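Local coordinates for succinoglycan biosynthesis protein (Bacillus cereus ATCC 14579, PDB 2RAD), which binds calcium and belongs to the erythromycin esterase family, probably acting as a hydrolase on a substrate that is not known, at residues V310-M315 / Y336-T341; T215-T220 / T267-P272. One frame throughout, in Å; residues are numbered along the deposited sequence.

Contact 1 of 2, residues V310-M315 / Y336-T341; sequences VSKTNM and YVSIGT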
ATOM      1  N   VAL A 310      -3.751   5.635  -1.403  1.00 41.04           N
ATOM      2  CA  VAL A 310      -2.972   6.095  -2.553  1.00 37.35           C
ATOM      3  C   VAL A 310      -3.610   7.219  -3.367  1.00 38.33           C
ATOM      4  O   VAL A 310      -3.022   7.693  -4.327  1.00 37.46           O
ATOM      5  CB  VAL A 310      -2.631   4.938  -3.507  1.00 35.48           C
ATOM      6  CG1 VAL A 310      -1.705   3.963  -2.807  1.00 32.79           C
ATOM      7  CG2 VAL A 310      -3.899   4.266  -3.987  1.00 31.02           C
ATOM      8  N   SER A 311      -4.805   7.658  -2.996  1.00 42.26           N
ATOM      9  CA  SER A 311      -5.426   8.755  -3.736  1.00 45.73           C
ATOM     10  C   SER A 311      -4.740  10.070  -3.381  1.00 46.48           C
ATOM     11  O   SER A 311      -4.193  10.225  -2.283  1.00 46.88           O
ATOM     12  CB  SER A 311      -6.922   8.851  -3.431  1.00 45.90           C
ATOM     13  OG  SER A 311      -7.146   9.158  -2.069  1.00 49.57           O
ATOM     14  N   LYS A 312      -4.751  11.009  -4.326  1.00 48.42           N
ATOM     15  CA  LYS A 312      -4.137  12.320  -4.127  1.00 50.63           C
ATOM     16  C   LYS A 312      -5.046  13.187  -3.246  1.00 52.76           C
ATOM     17  O   LYS A 312      -4.653  14.257  -2.774  1.00 53.33           O
ATOM     18  CB  LYS A 312      -3.889  12.984  -5.486  1.00 48.73           C
ATOM     19  CG  LYS A 312      -2.753  12.336  -6.313  1.00 48.16           C
ATOM     20  CD  LYS A 312      -3.041  12.416  -7.810  1.00 49.55           C
ATOM     21  CE  LYS A 312      -1.827  12.089  -8.670  1.00 50.75           C
ATOM     22  NZ  LYS A 312      -0.770  13.154  -8.618  1.00 52.86           N
ATOM     23  N   THR A 313      -6.251  12.686  -2.994  1.00 54.37           N
ATOM     24  CA  THR A 313      -7.234  13.378  -2.181  1.00 56.35           C
ATOM     25  C   THR A 313      -7.607  12.547  -0.977  1.00 58.33           C
ATOM     26  O   THR A 313      -7.628  11.322  -1.051  1.00 60.84           O
ATOM     27  CB  THR A 313      -8.489  13.639  -3.001  1.00 57.09           C
ATOM     28  OG1 THR A 313      -8.222  14.703  -3.918  1.00 61.04           O
ATOM     29  CG2 THR A 313      -9.671  13.996  -2.116  1.00 56.45           C
ATOM     30  N   ASN A 314      -7.911  13.202   0.136  1.00 58.41           N
ATOM     31  CA  ASN A 314      -8.292  12.472   1.331  1.00 59.07           C
ATOM     32  C   ASN A 314      -9.775  12.045   1.320  1.00 61.27           C
ATOM     33  O   ASN A 314     -10.662  12.809   1.693  1.00 61.86           O
ATOM     34  CB  ASN A 314      -8.016  13.318   2.559  1.00 57.17           C
ATOM     35  CG  ASN A 314      -8.182  12.539   3.839  1.00 57.57           C
ATOM     36  OD1 ASN A 314      -8.097  13.101   4.924  1.00 58.33           O
ATOM     37  ND2 ASN A 314      -8.417  11.231   3.720  1.00 55.92           N
HETATM   38  N   MSE A 315     -10.046  10.817   0.900  1.00 63.69           N
HETATM   39  CA  MSE A 315     -11.421  10.347   0.869  1.00 64.56           C
HETATM   40  C   MSE A 315     -11.791   9.623   2.163  1.00 63.21           C
HETATM   41  O   MSE A 315     -12.910   9.140   2.310  1.00 64.51           O
HETATM   42  CB  MSE A 315     -11.632   9.407  -0.311  1.00 68.86           C
HETATM   43  CG  MSE A 315     -10.714   8.197  -0.288  1.00 74.29           C
HETATM   44 SE   MSE A 315     -11.419   6.741  -1.349  1.00 84.16          SE
HETATM   45  CE  MSE A 315     -10.271   6.867  -2.890  1.00 78.55           C
ATOM     46  N   TYR A 336       4.225  11.186  -9.375  1.00 40.61           N
ATOM     47  CA  TYR A 336       3.419  10.199  -8.696  1.00 39.70           C
ATOM     48  C   TYR A 336       2.111  10.079  -9.446  1.00 39.84           C
ATOM     49  O   TYR A 336       1.363  11.045  -9.528  1.00 41.16           O
ATOM     50  CB  TYR A 336       3.119  10.624  -7.270  1.00 39.18           C
ATOM     51  CG  TYR A 336       2.145   9.694  -6.582  1.00 36.55           C
ATOM     52  CD1 TYR A 336       2.335   8.319  -6.618  1.00 36.84           C
ATOM     53  CD2 TYR A 336       1.041  10.188  -5.896  1.00 35.88           C
ATOM     54  CE1 TYR A 336       1.455   7.467  -5.996  1.00 37.34           C
ATOM     55  CE2 TYR A 336       0.150   9.344  -5.267  1.00 33.34           C
ATOM     56  CZ  TYR A 336       0.361   7.991  -5.322  1.00 34.67           C
ATOM     57  OH  TYR A 336      -0.507   7.149  -4.707  1.00 34.47           O
ATOM     58  N   VAL A 337       1.842   8.907 -10.004  1.00 40.31           N
ATOM     59  CA  VAL A 337       0.604   8.686 -10.738  1.00 40.77           C
ATOM     60  C   VAL A 337      -0.244   7.686  -9.970  1.00 41.97           C
ATOM     61  O   VAL A 337       0.234   6.620  -9.600  1.00 43.62           O
ATOM     62  CB  VAL A 337       0.888   8.128 -12.128  1.00 40.48           C
ATOM     63  CG1 VAL A 337      -0.393   7.715 -12.789  1.00 41.43           C
ATOM     64  CG2 VAL A 337       1.601   9.175 -12.964  1.00 42.28           C
ATOM     65  N   SER A 338      -1.505   8.015  -9.720  1.00 42.95           N
ATOM     66  CA  SER A 338      -2.350   7.092  -8.970  1.00 44.31           C
ATOM     67  C   SER A 338      -3.443   6.455  -9.804  1.00 43.93           C
ATOM     68  O   SER A 338      -4.253   7.137 -10.426  1.00 45.07           O
ATOM     69  CB  SER A 338      -2.991   7.789  -7.772  1.00 44.81           C
ATOM     70  OG  SER A 338      -3.930   8.755  -8.199  1.00 46.79           O
ATOM     71  N   ILE A 339      -3.444   5.131  -9.808  1.00 42.68           N
ATOM     72  CA  ILE A 339      -4.439   4.374 -10.527  1.00 41.59           C
ATOM     73  C   ILE A 339      -5.315   3.797  -9.441  1.00 42.26           C
ATOM     74  O   ILE A 339      -4.828   3.120  -8.542  1.00 41.58           O
ATOM     75  CB  ILE A 339      -3.823   3.213 -11.329  1.00 40.54           C
ATOM     76  CG1 ILE A 339      -2.654   3.725 -12.177  1.00 40.61           C
ATOM     77  CG2 ILE A 339      -4.900   2.565 -12.197  1.00 37.53           C
ATOM     78  CD1 ILE A 339      -1.774   2.644 -12.775  1.00 36.39           C
ATOM     79  N   GLY A 340      -6.605   4.095  -9.515  1.00 43.52           N
ATOM     80  CA  GLY A 340      -7.541   3.582  -8.540  1.00 43.67           C
ATOM     81  C   GLY A 340      -8.484   2.595  -9.199  1.00 44.05           C
ATOM     82  O   GLY A 340      -8.711   2.639 -10.410  1.00 44.02           O
ATOM     83  N   THR A 341      -9.027   1.691  -8.397  1.00 43.85           N
ATOM     84  CA  THR A 341      -9.953   0.700  -8.905  1.00 44.33           C
ATOM     85  C   THR A 341     -11.346   0.986  -8.339  1.00 45.55           C
ATOM     86  O   THR A 341     -11.488   1.437  -7.206  1.00 44.84           O
ATOM     87  CB  THR A 341      -9.473  -0.731  -8.541  1.00 43.47           C
ATOM     88  OG1 THR A 341      -9.297  -0.842  -7.123  1.00 40.18           O
ATOM     89  CG2 THR A 341      -8.151  -1.021  -9.233  1.00 39.59           C
TER
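In the central mixed sheet strands 301-306 and 336-344 are separated by strand 77-82, and segment 310-315, after the short helix that follows strand 301-306, reaches across to 336-344, where the carbonyl of Val310 and the hydroxyl of Tyr336 meet. The tyrosine donates from OH to Val310 O at 2.6 Å, lying in the carbonyl plane on a lone pair, with a C=O...OH angle of 120°. The acceptor sits at the edge of the ring, close to its plane, while Val310 CB lies 3.3 Å from Tyr336 OH, and the two side chains cross at about a right angle. With CG anti to the backbone N (chi1 173°), the tyrosine ring leaves the strand toward segment 310-315. Ser338, two residues on, brings its CB within 3.4 Å of Val310 O, while its hydroxyl is hydrogen-bonded to the carbonyl of Ala426.

Strand 336-344 runs parallel to strands 77-82 and 429-436 on its two flanks, and Tyr336 and Ser338 both direct CB toward segment 310-315. Lys312 makes the second hydrogen bond. Its chain, bent at chi2 and chi4, passes Ser338 OG, with Lys312 CD 3.8 Å from it, and delivers NZ to Tyr336 O at 3.1 Å, tilted 21° from the carbonyl plane. Asp428 forms a long, weak ion pair with the same ammonium group, and Ala329 of helix 324-332 touches the lysine side chain.

Contact 2 of 2, residues T215-T220 / T267-P272; sequences TFESLT and TMLATP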
ATOM      1  N   THR A 215       0.243  -4.142  22.972  1.00 79.09           N
ATOM      2  CA  THR A 215       1.297  -4.288  23.980  1.00 78.81           C
ATOM      3  C   THR A 215       2.021  -2.961  24.244  1.00 78.41           C
ATOM      4  O   THR A 215       2.707  -2.812  25.251  1.00 79.02           O
ATOM      5  CB  THR A 215       2.342  -5.372  23.566  1.00 78.50           C
ATOM      6  OG1 THR A 215       1.667  -6.592  23.232  1.00 77.60           O
ATOM      7  CG2 THR A 215       3.299  -5.658  24.718  1.00 76.98           C
ATOM      8  N   PHE A 216       1.865  -1.995  23.346  1.00 78.16           N
ATOM      9  CA  PHE A 216       2.507  -0.703  23.536  1.00 78.93           C
ATOM     10  C   PHE A 216       1.481   0.328  24.021  1.00 79.88           C
ATOM     11  O   PHE A 216       1.689   0.979  25.039  1.00 81.12           O
ATOM     12  CB  PHE A 216       3.150  -0.218  22.233  1.00 77.87           C
ATOM     13  CG  PHE A 216       4.193   0.852  22.429  1.00 76.85           C
ATOM     14  CD1 PHE A 216       5.495   0.519  22.809  1.00 77.35           C
ATOM     15  CD2 PHE A 216       3.877   2.195  22.237  1.00 75.96           C
ATOM     16  CE1 PHE A 216       6.471   1.515  22.991  1.00 76.63           C
ATOM     17  CE2 PHE A 216       4.844   3.201  22.417  1.00 75.36           C
ATOM     18  CZ  PHE A 216       6.139   2.858  22.794  1.00 75.29           C
ATOM     19  N   GLU A 217       0.372   0.470  23.301  1.00 80.61           N
ATOM     20  CA  GLU A 217      -0.650   1.444  23.684  1.00 80.68           C
ATOM     21  C   GLU A 217      -1.077   1.296  25.132  1.00 79.13           C
ATOM     22  O   GLU A 217      -1.677   2.207  25.703  1.00 78.91           O
ATOM     23  CB  GLU A 217      -1.879   1.345  22.764  1.00 83.08           C
ATOM     24  CG  GLU A 217      -1.774   2.206  21.494  1.00 87.76           C
ATOM     25  CD  GLU A 217      -1.725   3.721  21.784  1.00 90.47           C
ATOM     26  OE1 GLU A 217      -1.349   4.503  20.877  1.00 91.22           O
ATOM     27  OE2 GLU A 217      -2.071   4.131  22.916  1.00 91.43           O
ATOM     28  N   SER A 218      -0.756   0.151  25.726  1.00 77.89           N
ATOM     29  CA  SER A 218      -1.108  -0.095  27.115  1.00 76.41           C
ATOM     30  C   SER A 218       0.092   0.031  28.062  1.00 76.25           C
ATOM     31  O   SER A 218       0.426  -0.908  28.780  1.00 76.43           O
ATOM     32  CB  SER A 218      -1.757  -1.476  27.260  1.00 74.67           C
ATOM     33  OG  SER A 218      -0.855  -2.509  26.914  1.00 72.06           O
ATOM     34  N   LEU A 219       0.751   1.188  28.038  1.00 75.58           N
ATOM     35  CA  LEU A 219       1.883   1.465  28.920  1.00 75.57           C
ATOM     36  C   LEU A 219       1.567   2.792  29.626  1.00 77.69           C
ATOM     37  O   LEU A 219       0.414   3.033  29.986  1.00 77.12           O
ATOM     38  CB  LEU A 219       3.191   1.588  28.126  1.00 74.49           C
ATOM     39  CG  LEU A 219       3.781   0.378  27.386  1.00 72.99           C
ATOM     40  CD1 LEU A 219       5.109   0.778  26.765  1.00 70.47           C
ATOM     41  CD2 LEU A 219       3.977  -0.783  28.337  1.00 72.81           C
ATOM     42  N   THR A 220       2.566   3.653  29.815  1.00 79.90           N
ATOM     43  CA  THR A 220       2.345   4.940  30.483  1.00 82.23           C
ATOM     44  C   THR A 220       3.461   5.959  30.229  1.00 83.71           C
ATOM     45  O   THR A 220       3.428   6.740  29.269  1.00 82.43           O
ATOM     46  CB  THR A 220       2.205   4.754  32.022  1.00 83.22           C
ATOM     47  OG1 THR A 220       3.048   3.677  32.460  1.00 82.23           O
ATOM     48  CG2 THR A 220       0.754   4.476  32.403  1.00 84.18           C
ATOM     49  N   THR A 267       6.572   6.254  17.669  1.00 57.38           N
ATOM     50  CA  THR A 267       6.062   7.606  17.500  1.00 60.35           C
ATOM     51  C   THR A 267       4.546   7.741  17.482  1.00 62.00           C
ATOM     52  O   THR A 267       3.994   8.508  18.261  1.00 61.43           O
ATOM     53  CB  THR A 267       6.576   8.238  16.171  1.00 61.56           C
ATOM     54  OG1 THR A 267       8.007   8.266  16.160  1.00 62.54           O
ATOM     55  CG2 THR A 267       6.044   9.666  16.007  1.00 61.63           C
HETATM   56  N   MSE A 268       3.875   7.023  16.580  1.00 65.19           N
HETATM   57  CA  MSE A 268       2.421   7.147  16.469  1.00 68.49           C
HETATM   58  C   MSE A 268       1.686   6.610  17.671  1.00 69.49           C
HETATM   59  O   MSE A 268       0.710   7.212  18.122  1.00 69.53           O
HETATM   60  CB  MSE A 268       1.896   6.480  15.195  1.00 72.00           C
HETATM   61  CG  MSE A 268       2.147   4.992  15.078  1.00 77.63           C
HETATM   62 SE   MSE A 268       1.196   4.204  13.565  1.00 85.88          SE
HETATM   63  CE  MSE A 268       1.584   2.329  13.894  1.00 83.14           C
ATOM     64  N   LEU A 269       2.138   5.472  18.183  1.00 69.94           N
ATOM     65  CA  LEU A 269       1.522   4.913  19.368  1.00 71.49           C
ATOM     66  C   LEU A 269       2.153   5.677  20.508  1.00 73.77           C
ATOM     67  O   LEU A 269       3.356   5.949  20.489  1.00 73.80           O
ATOM     68  CB  LEU A 269       1.859   3.435  19.543  1.00 69.44           C
ATOM     69  CG  LEU A 269       1.241   2.358  18.668  1.00 68.86           C
ATOM     70  CD1 LEU A 269       1.798   2.437  17.274  1.00 70.11           C
ATOM     71  CD2 LEU A 269       1.566   1.012  19.267  1.00 67.98           C
ATOM     72  N   ALA A 270       1.352   6.042  21.496  1.00 76.81           N
ATOM     73  CA  ALA A 270       1.883   6.749  22.650  1.00 80.49           C
ATOM     74  C   ALA A 270       2.565   8.064  22.318  1.00 82.47           C
ATOM     75  O   ALA A 270       3.780   8.129  22.116  1.00 82.02           O
ATOM     76  CB  ALA A 270       2.852   5.851  23.402  1.00 80.68           C
ATOM     77  N   THR A 271       1.740   9.100  22.289  1.00 85.47           N
ATOM     78  CA  THR A 271       2.088  10.497  22.030  1.00 89.86           C
ATOM     79  C   THR A 271       0.687  11.049  21.859  1.00 90.83           C
ATOM     80  O   THR A 271       0.338  12.101  22.407  1.00 90.31           O
ATOM     81  CB  THR A 271       2.927  10.718  20.730  1.00 91.63           C
ATOM     82  OG1 THR A 271       4.297  10.370  20.975  1.00 93.62           O
ATOM     83  CG2 THR A 271       2.873  12.188  20.297  1.00 92.25           C
ATOM     84  N   PRO A 272      -0.138  10.336  21.080  1.00 92.01           N
ATOM     85  CA  PRO A 272      -1.504  10.828  20.911  1.00 93.67           C
ATOM     86  C   PRO A 272      -2.362  10.222  22.041  1.00 94.07           C
ATOM     87  O   PRO A 272      -2.519   8.997  22.131  1.00 94.08           O
ATOM     88  CB  PRO A 272      -1.881  10.317  19.520  1.00 93.08           C
ATOM     89  CG  PRO A 272      -1.141   9.022  19.437  1.00 92.91           C
ATOM     90  CD  PRO A 272       0.206   9.363  20.022  1.00 91.67           C
TER
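Both backbones are leaving a helix where they meet: helix 213-217 ends at Glu217, helix 250-268 gives way to loop at Leu269, and the CA atoms of these two residues approach to 5.9 Å. Phe216, Leu269 and Ala270 form the apolar part of the contact. Phe216 and Leu269 cross at a slant, with Leu269 CD2 3.6 Å from Phe216 CB. The phenylalanine has CG anti to its own N (chi1 -161°), and this directs the ring past the leucine and on to Ala270. Ala270 CB comes 3.5 Å from Phe216 CE2, approaching the ring obliquely. Leu219 CD1 lies over one face of the Phe216 ring, 3.9 Å above its plane and offset toward the rim, and Tyr227 of helix 223-240 touches the Phe216 side chain.

The polar part belongs to Glu217. Its chain, bent at chi2, passes Leu269, Glu217 CG lying 4.1 Å from Leu269 CG, and Glu217 OE1 accepts a hydrogen bond from Ala270 N at 3.2 Å. The N-H...O angle is 152°, but the donor stands well above the carboxylate plane, 56° out of it. The bond ties the backbone just beyond helix 250-268 to the last residue of helix 213-217. The whole is an arrangement of two helix C-terminal ends in a largely helical region, where an aromatic and a leucine pack together and a glutamate side chain accepts from the backbone just beyond the neighbouring helix.

How the contacts relate
Contacts 1 and 2 show how one chain can use side-chain-to-backbone hydrogen bonds in quite different settings. They follow in series along the sequence, contact 2 closing before contact 1 opens, and do not touch: their centres are about 30 Å apart and their nearest atoms about 15 Å. Contact 1 lies by the central sheet and contact 2 among helices; the centre of contact 1 is about 11 Å, that of contact 2 about 23 Å, from the centre of the chain. The calcium site relates to them unequally. The side chain of Glu113, a calcium ligand, is about 6 Å from that of Val310 in contact 1 and about 11 Å from that of Met268 in contact 2; that of His85 is about 9 Å from the side chain of Val310.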